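Local coordinates for protein taurine:2-oxoglutarate aminotransferase (Bifidobacterium kashiwanohense PV20-2, PDB 6JIX) that probably transfers the amino group of taurine to 2-oxoglutarate, using pyridoxal 5'-phosphate as cofactor, as a class-III aminotransferase, at residues Cys251-Met255 against Met264-Gln268. Coordinates in Å, arbitrary orientation, origin at the centre of the assembly. Numbering follows the deposited sequence.
Sequences CDEVM and MFAWQ. With PLP (pyridoxal-5'-phosphate), chain G.
Cys251 and Asp252 belong to strand 248-252; the chain then turns so that Val254 packs on one face of the PLP ring, its CB 3.5 Å from PLP N1. Segment 264-268 comes back alongside and enters a 3-10 segment at Ala266, where Gln268 N hydrogen-bonds to Phe265 O at 2.8 Å. CA atoms of Glu253 and Phe265 lie 6.7 Å apart, those of Cys251 and Trp267 7.1 Å. Glu253 has the most surface covered. Its CA-to-CB bond points toward segment 264-268, with chi1 and chi2 both m. The carboxylate meets the 3-10 segment: Glu253 OE1 accepts a hydrogen bond from Ala266 N at 2.6 Å, and Glu253 OE2 one from Trp267 N at 2.8 Å. Ser220 also hydrogen-bonds OE2. Trp267, chi1 p, brings its indole edge to the acid, with CD1 2.9 Å from Glu253 OE2. Cys251 SG packs on Trp267 CB at 4.1 Å. Phe265 CA lies 3.2 Å from Glu253 OE1, and its ring meets Phe277 of strand 276-279. The CA-to-CB bond of Asp252 points away from segment 264-268. Asp252 OD1 accepts from Val254 N at 2.8 Å, an Asx turn, and Asp252 OD2 lies 2.7 Å from PLP N1, the aspartate–pyridine pairing characteristic of fold-type I PLP enzymes. The two successive acids thus differ: Asp252 faces the cofactor, while Glu253 satisfies two buried NH groups and ties the cofactor-side segment 251-255 to the following loop.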
loop_
_atom_site.group_PDB
_atom_site.type_symbol
_atom_site.label_atom_id
_atom_site.label_comp_id
_atom_site.label_asym_id
_atom_site.label_seq_id
_atom_site.Cartn_x
_atom_site.Cartn_y
_atom_site.Cartn_z
ATOM N N CYS A 251 -15.423 11.025 1.012
ATOM C CA CYS A 251 -14.648 11.781 1.984
ATOM C C CYS A 251 -13.401 10.992 2.355
ATOM O O CYS A 251 -13.462 9.779 2.578
ATOM C CB CYS A 251 -15.459 12.081 3.245
ATOM S SG CYS A 251 -16.806 13.211 2.995
ATOM N N ASP A 252 -12.269 11.690 2.405
ATOM C CA ASP A 252 -10.998 11.103 2.810
ATOM C C ASP A 252 -10.823 11.336 4.315
ATOM O O ASP A 252 -10.600 12.466 4.757
ATOM C CB ASP A 252 -9.867 11.714 1.979
ATOM C CG ASP A 252 -8.503 11.122 2.297
ATOM O OD1 ASP A 252 -8.311 10.638 3.434
ATOM O OD2 ASP A 252 -7.614 11.163 1.412
ATOM N N GLU A 253 -10.924 10.264 5.103
ATOM C CA GLU A 253 -10.743 10.323 6.547
ATOM C C GLU A 253 -9.370 9.825 6.970
ATOM O O GLU A 253 -9.158 9.554 8.156
ATOM C CB GLU A 253 -11.813 9.494 7.268
ATOM C CG GLU A 253 -13.236 9.963 7.081
ATOM C CD GLU A 253 -13.601 11.067 8.037
ATOM O OE1 GLU A 253 -13.155 10.999 9.200
ATOM O OE2 GLU A 253 -14.322 12.007 7.626
ATOM N N VAL A 254 -8.428 9.704 6.034
ATOM C CA VAL A 254 -7.140 9.103 6.369
ATOM C C VAL A 254 -6.485 9.850 7.532
ATOM O O VAL A 254 -5.940 9.234 8.459
ATOM C CB VAL A 254 -6.227 9.053 5.127
ATOM C CG1 VAL A 254 -4.765 8.863 5.534
ATOM C CG2 VAL A 254 -6.674 7.936 4.190
ATOM N N MET A 255 -6.503 11.181 7.495
ATOM C CA MET A 255 -5.884 11.970 8.548
ATOM C C MET A 255 -6.868 12.412 9.626
ATOM O O MET A 255 -6.506 12.458 10.801
ATOM C CB MET A 255 -5.191 13.206 7.960
ATOM C CG MET A 255 -4.647 14.135 9.035
ATOM S SD MET A 255 -3.305 15.229 8.502
ATOM C CE MET A 255 -2.236 14.036 7.706
ATOM N N MET A 264 -15.954 10.275 15.728
ATOM C CA MET A 264 -15.229 9.114 15.211
ATOM C C MET A 264 -14.715 9.372 13.792
ATOM O O MET A 264 -13.559 9.074 13.477
ATOM C CB MET A 264 -16.094 7.857 15.266
ATOM C CG MET A 264 -15.304 6.576 14.978
ATOM S SD MET A 264 -14.257 5.954 16.349
ATOM C CE MET A 264 -15.040 6.737 17.763
ATOM N N PHE A 265 -15.549 9.938 12.926
ATOM C CA PHE A 265 -15.103 10.370 11.612
ATOM C C PHE A 265 -15.396 11.853 11.463
ATOM O O PHE A 265 -16.437 12.337 11.915
ATOM C CB PHE A 265 -15.781 9.565 10.503
ATOM C CG PHE A 265 -15.506 8.094 10.587
ATOM C CD1 PHE A 265 -14.205 7.610 10.474
ATOM C CD2 PHE A 265 -16.540 7.186 10.807
ATOM C CE1 PHE A 265 -13.937 6.236 10.565
ATOM C CE2 PHE A 265 -16.278 5.815 10.904
ATOM C CZ PHE A 265 -14.975 5.345 10.785
ATOM N N ALA A 266 -14.461 12.583 10.857
ATOM C CA ALA A 266 -14.639 14.027 10.749
ATOM C C ALA A 266 -15.883 14.375 9.944
ATOM O O ALA A 266 -16.578 15.343 10.275
ATOM C CB ALA A 266 -13.398 14.686 10.141
ATOM N N TRP A 267 -16.222 13.586 8.923
ATOM C CA TRP A 267 -17.431 13.944 8.196
ATOM C C TRP A 267 -18.653 13.922 9.114
ATOM O O TRP A 267 -19.666 14.555 8.801
ATOM C CB TRP A 267 -17.624 13.044 6.965
ATOM C CG TRP A 267 -17.775 11.583 7.235
ATOM C CD1 TRP A 267 -16.815 10.619 7.098
ATOM C CD2 TRP A 267 -18.970 10.898 7.656
ATOM N NE1 TRP A 267 -17.327 9.386 7.427
ATOM C CE2 TRP A 267 -18.648 9.526 7.767
ATOM C CE3 TRP A 267 -20.274 11.310 7.961
ATOM C CZ2 TRP A 267 -19.584 8.568 8.174
ATOM C CZ3 TRP A 267 -21.201 10.358 8.365
ATOM C CH2 TRP A 267 -20.848 9.003 8.468
ATOM N N GLN A 268 -18.552 13.285 10.283
ATOM C CA GLN A 268 -19.658 13.298 11.232
ATOM C C GLN A 268 -19.842 14.662 11.900
ATOM O O GLN A 268 -20.806 14.828 12.655
ATOM C CB GLN A 268 -19.455 12.223 12.301
ATOM C CG GLN A 268 -19.904 10.836 11.860
ATOM C CD GLN A 268 -19.200 9.722 12.632
ATOM O OE1 GLN A 268 -18.266 9.981 13.396
ATOM N NE2 GLN A 268 -19.646 8.481 12.435
HETATM N N1 PLP G . -5.127 11.103 2.540
HETATM C C2 PLP G . -4.791 11.995 3.475
HETATM C C2A PLP G . -5.807 13.001 3.988
HETATM C C3 PLP G . -3.477 12.020 4.005
HETATM O O3 PLP G . -3.098 12.934 4.970
HETATM C C4 PLP G . -2.540 11.114 3.562
HETATM C C4A PLP G . -1.107 11.168 4.168
HETATM O O4A PLP G . -0.661 12.223 4.619
HETATM C C5 PLP G . -2.946 10.176 2.563
HETATM C C6 PLP G . -4.259 10.189 2.072
HETATM C C5A PLP G . -1.911 9.119 2.031
HETATM O O4P PLP G . -1.856 8.123 3.003
HETATM P P PLP G . -0.633 7.048 2.993
HETATM O O1P PLP G . -0.890 5.976 3.960
HETATM O O2P PLP G . -0.553 6.332 1.704
HETATM O O3P PLP G . 0.806 7.868 3.289
#